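Local coordinates for EDD domain protein, DegV family (PDB 3JR7) that is of uncertain cellular function but probably binds a lipid, as other members of the DegV family are thought to do, at residues A[30-34]-A[35-39]; A[156-159]-A[160-164]; A[166-169]-A[170-173]; A[256-259]-A[260-263]. All coordinates share one frame; numbering follows the deposited sequence.

Contact 1 (A[30-34]-A[35-39]); sequences GEFTP and EMKAD
Thr33 is the N-cap of the short helix 34-39, and its OG1 accepts from Met36 N at 3.3 Å. A threonine chi1 of 58° brings OG1 round to that amide, although its exact place is less sure because it is modelled too close to the tip of the selenomethionine at position 36. The ordinary helical bonds begin with Lys37 N to Thr33 O (2.9 Å, 168° at the hydrogen) and Ala38 N to Pro34 O.

Lys37 can be followed outward from the helix. Its CB lies 3.5 Å from Pro34 O. The next atom, CG, comes in at the edge of the Phe32 ring, near the ring plane, and 3.7 Å from Phe32 CB. Farther along, CE passes 3.6 Å from Phe32 O, and thus the aliphatic part of the lysine lies along the residue that leads into the cap. Phe32 in turn stacks on His44.

On the inner side, Met36 meets Thr144 and Leu148 of helix 141-155, while Thr33 rests on Phe277 and Val279 of strand 275-280. Glu35 bends at chi2 (90°), which lays OE2 against Pro34. On the Thr33 side a single water donates to Glu35 OE1 at 2.8 Å and also lies 2.7 Å from Thr33 OG1.

Contact 2 (A[156-159]-A[160-164]); sequences AGMT and FEEVV. With PO4 (phosphate ion), chain D.
Beside the capping box of Thr159 and Glu162, a phosphate ion, probably from the crystallisation liquor, sits on the first turn of helix 160-173 and takes the N-H of Phe160 on its O2. The modelled separation of Phe160 N and O2 is very short, so its exact value is doubtful, but the direction is nearly straight. The amide end of a helix would be expected to favour such an anion, and Gln130 NE2 gives it a second bond.

The box itself is reciprocal. Thr159 OG1, set between its backbone N and carbonyl carbon by a chi1 of 66°, accepts from Glu162 N at 3.1 Å. In return Thr159 N donates to Glu162 OE1 at 2.9 Å, reaching it on the anti side and 32° out of the carboxylate plane. Were Glu162 an alanine, the N-H of Thr159 would probably lose its acceptor and the cap would be held from one direction alone. Helical bonding follows with Val163 N to Thr159 O (2.9 Å).

Just outside the box, Met158 CB packs on Val163 CG2 at 3.7 Å, joining the residue before the N-cap to the fourth residue after it: a hydrophobic staple. The same CB also lies 3.7 Å from Glu162 CB. Gly157, with a phi of 81°, ends helix 141-155 in a Schellman motif, so the chain leaves one helix and enters the next within a few residues. Val163 then leans on Val150 and Cys153 of helix 141-155, while Phe160 lies against Tyr100 of strand 98-103 and His132 of strand 130-135.

Contact 3 (A[166-169]-A[170-173]); sequences SVEC and YIEE
Cys169 and Glu173, one turn apart near the end of helix 160-173, bring a sulfur beside a carboxylate: SG lies 3.4 Å from Glu173 OE2. With SG anti to its own backbone N (chi1 171°), the sulfur runs on in the direction of Glu173, whose chain is extended beyond CG. On the way out, Glu173 CG passes 3.4 Å from Cys169 O, the same oxygen that accepts the N-H of Glu173, N to O 3.0 Å. Replacing Glu173 by an alanine would take away this carboxylate and is likely to leave SG without its acidic neighbour and Cys169 O without the CG that lies against it.

On another side of the helix, Ile171 is the apolar partner. Its CD1 meets Val167 CG1 at 4.1 Å and also comes 3.9 Å from Glu168 OE1, the isoleucine and glutamate lying alongside each other. The backbone beneath is regular, with Ile171 N to Val167 O at 2.9 Å.

Farther out, Val167 and Ile171 both press on Ile146 of helix 141-155 and Phe134 of strand 130-135. His132 NE2 holds Glu168 OE2, which probably steadies that carboxylate, and Gln174 bonds to Tyr170 OH.

Cys169 has been seen in an interchain disulfide, so this surface is one where two copies of the protein can be joined. When the sulfur is reduced, the nearby Glu173 carboxylate would probably disfavour a thiolate.

Contact 4 (A[256-259]-A[260-263]); sequences CEER and AKEV
Glu257 and Lys261 run alongside each other out from the first turns of helix 257-270 and form a salt bridge one turn apart. The OE2-NZ distance, from Glu257 to Lys261, is 3.4 Å. Lys261 stays extended as far as CE and then bends at chi4 (-48°), which turns NZ toward the water that it shares with Glu257 OE2; CE itself comes 3.2 Å from Glu257 OE2. This water reinforces the pair, giving a hydrogen to Glu257 OE2 at 2.7 Å and accepting more loosely from Lys261 NZ.

Glu258 approaches the same lysine differently. It crosses the chain at a slant, with OE2 3.8 Å from Lys261 CD, and its carboxylate touches the aliphatic part while the charged atoms, Glu258 OE2 and Lys261 NZ, remain 5.6 Å apart. Two acidic residues at the amide end of a helix should also suit the helix dipole.

Arg259 goes the other way. Extended at first, with chi1 near -178°, and bent at chi3, it carries NH1 to the carbonyl of Gly292, packing on Met226 and Leu230 of helix 226-240. Glu262 uses its own carboxylate on Arg265.

Between these polar arms Ala260 faces inward, its CB 3.3 Å from Glu257 O, and rests on Ile251, Ile278 and Ile294. The first helical bond of the turn runs from Ala260 N to Cys256 O, at 3.0 Å, Cys256 being the N-cap residue. This helix is the connection of a beta-alpha-beta unit, joining the parallel strands 248-253 and 275-280, with a solvent-facing row of charges and a small residue set against the sheet.

In the fold
The four contacts come in series along the chain, each a single turn or cap of a helix. Contacts 2 and 3 share helix 160-173: their centres are 13 Å apart and they touch, contact 2 starting the helix and contact 3 lying near its end. This helix packs on strand 130-135, part of the sheet holding strands 22-27 and 98-103. Contact 4 lies on helix 257-270, which packs on the other sheet, its centre 35 Å from that of contact 2. Contact 1 lies between, 20 to 22 Å from each of the others by centres, and meets both helix 141-155 and strand 275-280, so it appears to sit where the two sheet regions of the fold meet.

Contact 1 (A[30-34]-A[35-39])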
loop_
_atom_site.group_PDB
_atom_site.type_symbol
_atom_site.label_atom_id
_atom_site.label_comp_id
_atom_site.label_asym_id
_atom_site.label_seq_id
_atom_site.Cartn_x
_atom_site.Cartn_y
_atom_site.Cartn_z
ATOM N N GLY A 30 4.535 0.217 -0.481
ATOM C CA GLY A 30 3.970 1.537 -0.562
ATOM C C GLY A 30 4.660 2.366 -1.608
ATOM O O GLY A 30 5.843 2.686 -1.423
ATOM N N GLU A 31 3.935 2.762 -2.667
ATOM C CA GLU A 31 4.560 3.489 -3.777
ATOM C C GLU A 31 4.949 4.901 -3.369
ATOM O O GLU A 31 4.288 5.470 -2.552
ATOM C CB GLU A 31 3.606 3.576 -4.999
ATOM C CG GLU A 31 3.291 2.290 -5.722
ATOM C CD GLU A 31 2.366 1.354 -4.974
ATOM O OE1 GLU A 31 1.631 1.809 -4.045
ATOM O OE2 GLU A 31 2.363 0.159 -5.344
ATOM N N PHE A 32 6.029 5.463 -3.926
ATOM C CA PHE A 32 6.333 6.910 -3.793
ATOM C C PHE A 32 6.020 7.633 -5.079
ATOM O O PHE A 32 6.378 7.148 -6.142
ATOM C CB PHE A 32 7.816 7.196 -3.490
ATOM C CG PHE A 32 8.275 6.770 -2.108
ATOM C CD1 PHE A 32 7.377 6.338 -1.129
ATOM C CD2 PHE A 32 9.625 6.803 -1.802
ATOM C CE1 PHE A 32 7.838 5.936 0.118
ATOM C CE2 PHE A 32 10.079 6.438 -0.586
ATOM C CZ PHE A 32 9.176 5.980 0.398
ATOM N N THR A 33 5.399 8.799 -4.983
ATOM C CA THR A 33 5.260 9.681 -6.119
ATOM C C THR A 33 6.609 10.342 -6.419
ATOM O O THR A 33 7.511 10.307 -5.588
ATOM C CB THR A 33 4.249 10.793 -5.853
ATOM O OG1 THR A 33 4.655 11.549 -4.697
ATOM C CG2 THR A 33 2.868 10.219 -5.657
ATOM N N PRO A 34 6.749 10.953 -7.618
ATOM C CA PRO A 34 7.992 11.685 -7.943
ATOM C C PRO A 34 8.347 12.706 -6.870
ATOM O O PRO A 34 9.492 12.819 -6.445
ATOM C CB PRO A 34 7.641 12.416 -9.252
ATOM C CG PRO A 34 6.586 11.562 -9.902
ATOM C CD PRO A 34 5.788 10.950 -8.742
ATOM N N GLU A 35 7.344 13.413 -6.406
ATOM C CA GLU A 35 7.554 14.480 -5.469
ATOM C C GLU A 35 8.053 13.913 -4.128
ATOM O O GLU A 35 8.883 14.531 -3.456
ATOM C CB GLU A 35 6.271 15.297 -5.315
ATOM C CG GLU A 35 5.592 15.622 -6.668
ATOM C CD GLU A 35 4.580 14.538 -7.100
ATOM O OE1 GLU A 35 3.520 14.443 -6.460
ATOM O OE2 GLU A 35 4.838 13.774 -8.053
HETATM N N MSE A 36 7.589 12.707 -3.779
HETATM C CA MSE A 36 8.025 12.075 -2.556
HETATM C C MSE A 36 9.457 11.577 -2.719
HETATM O O MSE A 36 10.251 11.669 -1.795
HETATM C CB MSE A 36 7.096 10.930 -2.167
HETATM C CG MSE A 36 5.702 11.428 -1.778
HETATM SE SE MSE A 36 4.505 9.909 -1.633
HETATM C CE MSE A 36 3.002 10.451 -2.768
ATOM N N LYS A 37 9.785 11.042 -3.881
ATOM C CA LYS A 37 11.188 10.730 -4.164
ATOM C C LYS A 37 12.088 11.978 -4.126
ATOM O O LYS A 37 13.162 11.925 -3.581
ATOM C CB LYS A 37 11.310 9.993 -5.480
ATOM C CG LYS A 37 10.604 8.677 -5.455
ATOM C CD LYS A 37 11.024 7.781 -6.614
ATOM C CE LYS A 37 9.819 7.069 -7.222
ATOM N NZ LYS A 37 10.194 6.194 -8.363
ATOM N N ALA A 38 11.613 13.105 -4.645
ATOM C CA ALA A 38 12.359 14.358 -4.673
ATOM C C ALA A 38 12.489 14.999 -3.280
ATOM O O ALA A 38 13.394 15.789 -3.027
ATOM C CB ALA A 38 11.688 15.350 -5.640
ATOM N N ASP A 39 11.600 14.626 -2.365
ATOM C CA ASP A 39 11.552 15.262 -1.060
ATOM C C ASP A 39 12.711 14.938 -0.142
ATOM O O ASP A 39 13.274 15.867 0.456
ATOM C CB ASP A 39 10.260 14.897 -0.347
ATOM C CG ASP A 39 10.226 15.426 1.035
ATOM O OD1 ASP A 39 11.040 14.963 1.872
ATOM O OD2 ASP A 39 9.397 16.320 1.273
HETATM O O HOH W 1 3.007 13.554 -3.854
#

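Contact 2 (A[156-159]-A[160-164])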
loop_
_atom_site.group_PDB
_atom_site.type_symbol
_atom_site.label_atom_id
_atom_site.label_comp_id
_atom_site.label_asym_id
_atom_site.label_seq_id
_atom_site.Cartn_x
_atom_site.Cartn_y
_atom_site.Cartn_z
ATOM N N ALA A 156 2.257 20.882 9.703
ATOM C CA ALA A 156 1.390 21.664 10.586
ATOM C C ALA A 156 2.025 21.960 11.963
ATOM O O ALA A 156 1.418 22.664 12.761
ATOM C CB ALA A 156 0.042 21.006 10.746
ATOM N N GLY A 157 3.216 21.435 12.257
ATOM C CA GLY A 157 3.860 21.669 13.555
ATOM C C GLY A 157 3.382 20.804 14.722
ATOM O O GLY A 157 3.532 21.178 15.863
HETATM N N MSE A 158 2.819 19.630 14.471
HETATM C CA MSE A 158 2.380 18.780 15.560
HETATM C C MSE A 158 3.568 18.241 16.356
HETATM O O MSE A 158 4.669 18.099 15.830
HETATM C CB MSE A 158 1.515 17.639 15.043
HETATM C CG MSE A 158 0.244 18.120 14.481
HETATM SE SE MSE A 158 -0.966 16.699 14.093
HETATM C CE MSE A 158 -2.410 17.035 15.357
ATOM N N THR A 159 3.345 17.936 17.626
ATOM C CA THR A 159 4.306 17.123 18.373
ATOM C C THR A 159 4.322 15.694 17.811
ATOM O O THR A 159 3.413 15.281 17.076
ATOM C CB THR A 159 3.931 17.034 19.843
ATOM O OG1 THR A 159 2.700 16.300 19.949
ATOM C CG2 THR A 159 3.746 18.476 20.432
ATOM N N PHE A 160 5.344 14.944 18.169
ATOM C CA PHE A 160 5.410 13.497 17.815
ATOM C C PHE A 160 4.116 12.739 18.158
ATOM O O PHE A 160 3.518 12.088 17.288
ATOM C CB PHE A 160 6.618 12.859 18.481
ATOM C CG PHE A 160 6.783 11.357 18.203
ATOM C CD1 PHE A 160 7.183 10.901 16.964
ATOM C CD2 PHE A 160 6.573 10.435 19.200
ATOM C CE1 PHE A 160 7.338 9.548 16.716
ATOM C CE2 PHE A 160 6.722 9.069 18.974
ATOM C CZ PHE A 160 7.104 8.620 17.705
ATOM N N GLU A 161 3.659 12.836 19.403
ATOM C CA GLU A 161 2.441 12.118 19.788
ATOM C C GLU A 161 1.201 12.624 19.080
ATOM O O GLU A 161 0.318 11.827 18.831
ATOM C CB GLU A 161 2.231 12.109 21.286
ATOM C CG GLU A 161 3.405 11.444 22.005
ATOM C CD GLU A 161 3.261 9.936 22.046
ATOM O OE1 GLU A 161 2.141 9.386 22.323
ATOM O OE2 GLU A 161 4.292 9.278 21.830
ATOM N N GLU A 162 1.132 13.917 18.768
ATOM C CA GLU A 162 0.027 14.443 17.962
ATOM C C GLU A 162 0.007 13.878 16.531
ATOM O O GLU A 162 -1.059 13.529 15.999
ATOM C CB GLU A 162 -0.007 15.971 17.917
ATOM C CG GLU A 162 -0.532 16.624 19.214
ATOM C CD GLU A 162 -0.172 18.101 19.362
ATOM O OE1 GLU A 162 0.668 18.583 18.580
ATOM O OE2 GLU A 162 -0.715 18.781 20.285
ATOM N N VAL A 163 1.173 13.762 15.928
ATOM C CA VAL A 163 1.267 13.151 14.611
ATOM C C VAL A 163 0.775 11.696 14.718
ATOM O O VAL A 163 -0.026 11.240 13.886
ATOM C CB VAL A 163 2.704 13.181 14.048
ATOM C CG1 VAL A 163 2.791 12.370 12.698
ATOM C CG2 VAL A 163 3.256 14.634 13.890
ATOM N N VAL A 164 1.235 10.961 15.719
ATOM C CA VAL A 164 0.795 9.543 15.906
ATOM C C VAL A 164 -0.738 9.458 16.025
ATOM O O VAL A 164 -1.407 8.660 15.306
ATOM C CB VAL A 164 1.494 8.881 17.124
ATOM C CG1 VAL A 164 0.862 7.550 17.474
ATOM C CG2 VAL A 164 3.016 8.685 16.830
HETATM P P PO4 D . 8.080 16.178 20.453
HETATM O O1 PO4 D . 9.451 15.695 19.933
HETATM O O2 PO4 D . 7.129 16.216 19.293
HETATM O O3 PO4 D . 7.517 15.206 21.449
HETATM O O4 PO4 D . 8.129 17.517 21.172
#

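Contact 3 (A[166-169]-A[170-173])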
loop_
_atom_site.group_PDB
_atom_site.type_symbol
_atom_site.label_atom_id
_atom_site.label_comp_id
_atom_site.label_asym_id
_atom_site.label_seq_id
_atom_site.Cartn_x
_atom_site.Cartn_y
_atom_site.Cartn_z
ATOM N N SER A 166 -3.041 11.712 15.046
ATOM C CA SER A 166 -3.728 12.168 13.820
ATOM C C SER A 166 -3.647 11.132 12.715
ATOM O O SER A 166 -4.617 10.923 11.966
ATOM C CB SER A 166 -3.193 13.500 13.278
ATOM O OG SER A 166 -3.312 14.478 14.290
ATOM N N VAL A 167 -2.498 10.470 12.622
ATOM C CA VAL A 167 -2.299 9.484 11.582
ATOM C C VAL A 167 -3.058 8.200 11.876
ATOM O O VAL A 167 -3.620 7.616 10.970
ATOM C CB VAL A 167 -0.809 9.216 11.351
ATOM C CG1 VAL A 167 -0.622 8.020 10.419
ATOM C CG2 VAL A 167 -0.126 10.517 10.790
ATOM N N GLU A 168 -3.061 7.744 13.131
ATOM C CA GLU A 168 -3.873 6.597 13.493
ATOM C C GLU A 168 -5.353 6.868 13.202
ATOM O O GLU A 168 -6.051 5.952 12.757
ATOM C CB GLU A 168 -3.631 6.106 14.939
ATOM C CG GLU A 168 -2.228 5.516 15.180
ATOM C CD GLU A 168 -1.986 4.075 14.594
ATOM O OE1 GLU A 168 -2.981 3.508 13.991
ATOM O OE2 GLU A 168 -0.817 3.518 14.787
ATOM N N CYS A 169 -5.820 8.101 13.417
ATOM C CA CYS A 169 -7.197 8.473 13.063
ATOM C C CYS A 169 -7.390 8.357 11.540
ATOM O O CYS A 169 -8.344 7.749 11.063
ATOM C CB CYS A 169 -7.538 9.904 13.526
ATOM S SG CYS A 169 -9.149 10.532 12.872
ATOM N N TYR A 170 -6.480 8.948 10.794
ATOM C CA TYR A 170 -6.528 8.817 9.349
ATOM C C TYR A 170 -6.609 7.342 8.900
ATOM O O TYR A 170 -7.422 7.003 8.014
ATOM C CB TYR A 170 -5.345 9.538 8.670
ATOM C CG TYR A 170 -5.364 9.273 7.166
ATOM C CD1 TYR A 170 -6.434 9.712 6.391
ATOM C CD2 TYR A 170 -4.366 8.540 6.540
ATOM C CE1 TYR A 170 -6.508 9.426 5.034
ATOM C CE2 TYR A 170 -4.416 8.276 5.170
ATOM C CZ TYR A 170 -5.500 8.711 4.433
ATOM O OH TYR A 170 -5.605 8.425 3.093
ATOM N N ILE A 171 -5.814 6.465 9.510
ATOM C CA ILE A 171 -5.833 5.051 9.171
ATOM C C ILE A 171 -7.230 4.469 9.372
ATOM O O ILE A 171 -7.748 3.714 8.525
ATOM C CB ILE A 171 -4.758 4.306 9.956
ATOM C CG1 ILE A 171 -3.361 4.718 9.395
ATOM C CG2 ILE A 171 -4.913 2.833 9.875
ATOM C CD1 ILE A 171 -2.180 4.193 10.232
ATOM N N GLU A 172 -7.853 4.856 10.468
ATOM C CA GLU A 172 -9.221 4.423 10.785
ATOM C C GLU A 172 -10.255 4.931 9.762
ATOM O O GLU A 172 -11.176 4.198 9.416
ATOM C CB GLU A 172 -9.576 4.907 12.221
ATOM C CG GLU A 172 -10.947 4.449 12.759
ATOM C CD GLU A 172 -12.073 5.439 12.525
ATOM O OE1 GLU A 172 -11.825 6.581 12.050
ATOM O OE2 GLU A 172 -13.227 5.069 12.837
ATOM N N GLU A 173 -10.070 6.144 9.241
ATOM C CA GLU A 173 -10.954 6.674 8.193
ATOM C C GLU A 173 -10.723 6.052 6.823
ATOM O O GLU A 173 -11.657 5.995 6.012
ATOM C CB GLU A 173 -10.782 8.187 8.042
ATOM C CG GLU A 173 -11.094 8.893 9.376
ATOM C CD GLU A 173 -10.641 10.369 9.459
ATOM O OE1 GLU A 173 -9.694 10.827 8.798
ATOM O OE2 GLU A 173 -11.258 11.086 10.250
#

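Contact 4 (A[256-259]-A[260-263])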
loop_
_atom_site.group_PDB
_atom_site.type_symbol
_atom_site.label_atom_id
_atom_site.label_comp_id
_atom_site.label_asym_id
_atom_site.label_seq_id
_atom_site.Cartn_x
_atom_site.Cartn_y
_atom_site.Cartn_z
ATOM N N CYS A 256 -1.756 -0.461 -16.678
ATOM C CA CYS A 256 -3.074 -0.093 -17.251
ATOM C C CYS A 256 -3.431 1.353 -16.900
ATOM O O CYS A 256 -4.402 1.662 -16.180
ATOM C CB CYS A 256 -4.156 -1.113 -16.854
ATOM S SG CYS A 256 -4.374 -1.329 -15.053
ATOM N N GLU A 257 -2.612 2.259 -17.401
ATOM C CA GLU A 257 -2.786 3.659 -17.100
ATOM C C GLU A 257 -4.135 4.221 -17.527
ATOM O O GLU A 257 -4.712 5.058 -16.821
ATOM C CB GLU A 257 -1.666 4.511 -17.720
ATOM C CG GLU A 257 -1.625 5.870 -17.095
ATOM C CD GLU A 257 -0.685 6.843 -17.770
ATOM O OE1 GLU A 257 0.261 6.427 -18.470
ATOM O OE2 GLU A 257 -0.907 8.059 -17.583
ATOM N N GLU A 258 -4.633 3.802 -18.684
ATOM C CA GLU A 258 -5.912 4.345 -19.158
ATOM C C GLU A 258 -7.075 3.851 -18.314
ATOM O O GLU A 258 -8.024 4.581 -18.069
ATOM C CB GLU A 258 -6.167 4.030 -20.640
ATOM C CG GLU A 258 -5.406 4.983 -21.607
ATOM C CD GLU A 258 -5.644 6.501 -21.364
ATOM O OE1 GLU A 258 -6.811 6.959 -21.167
ATOM O OE2 GLU A 258 -4.625 7.249 -21.360
ATOM N N ARG A 259 -7.004 2.610 -17.875
ATOM C CA ARG A 259 -7.962 2.122 -16.886
ATOM C C ARG A 259 -7.901 2.947 -15.571
ATOM O O ARG A 259 -8.927 3.286 -15.015
ATOM C CB ARG A 259 -7.702 0.662 -16.627
ATOM C CG ARG A 259 -8.669 0.036 -15.652
ATOM C CD ARG A 259 -8.369 -1.447 -15.538
ATOM N NE ARG A 259 -8.709 -2.082 -16.794
ATOM C CZ ARG A 259 -8.257 -3.254 -17.232
ATOM N NH1 ARG A 259 -7.384 -3.974 -16.544
ATOM N NH2 ARG A 259 -8.708 -3.711 -18.389
ATOM N N ALA A 260 -6.703 3.299 -15.103
ATOM C CA ALA A 260 -6.579 4.187 -13.958
ATOM C C ALA A 260 -7.287 5.532 -14.197
ATOM O O ALA A 260 -8.025 6.046 -13.333
ATOM C CB ALA A 260 -5.099 4.411 -13.591
ATOM N N LYS A 261 -7.069 6.108 -15.358
ATOM C CA LYS A 261 -7.705 7.386 -15.681
ATOM C C LYS A 261 -9.232 7.308 -15.716
ATOM O O LYS A 261 -9.908 8.241 -15.305
ATOM C CB LYS A 261 -7.162 7.927 -17.015
ATOM C CG LYS A 261 -5.767 8.530 -16.833
ATOM C CD LYS A 261 -5.225 9.121 -18.090
ATOM C CE LYS A 261 -3.728 9.457 -17.998
ATOM N NZ LYS A 261 -3.367 10.221 -16.751
ATOM N N GLU A 262 -9.754 6.197 -16.206
ATOM C CA GLU A 262 -11.202 5.991 -16.265
ATOM C C GLU A 262 -11.788 5.864 -14.853
ATOM O O GLU A 262 -12.824 6.438 -14.543
ATOM C CB GLU A 262 -11.532 4.754 -17.108
ATOM C CG GLU A 262 -12.999 4.357 -17.139
ATOM C CD GLU A 262 -13.904 5.462 -17.748
ATOM O OE1 GLU A 262 -13.384 6.481 -18.279
ATOM O OE2 GLU A 262 -15.142 5.311 -17.674
ATOM N N VAL A 263 -11.090 5.148 -13.972
ATOM C CA VAL A 263 -11.512 5.062 -12.575
ATOM C C VAL A 263 -11.525 6.429 -11.941
ATOM O O VAL A 263 -12.475 6.773 -11.256
ATOM C CB VAL A 263 -10.629 4.055 -11.783
ATOM C CG1 VAL A 263 -10.885 4.136 -10.284
ATOM C CG2 VAL A 263 -10.886 2.671 -12.342
HETATM O O HOH W 2 -1.301 8.516 -14.961
#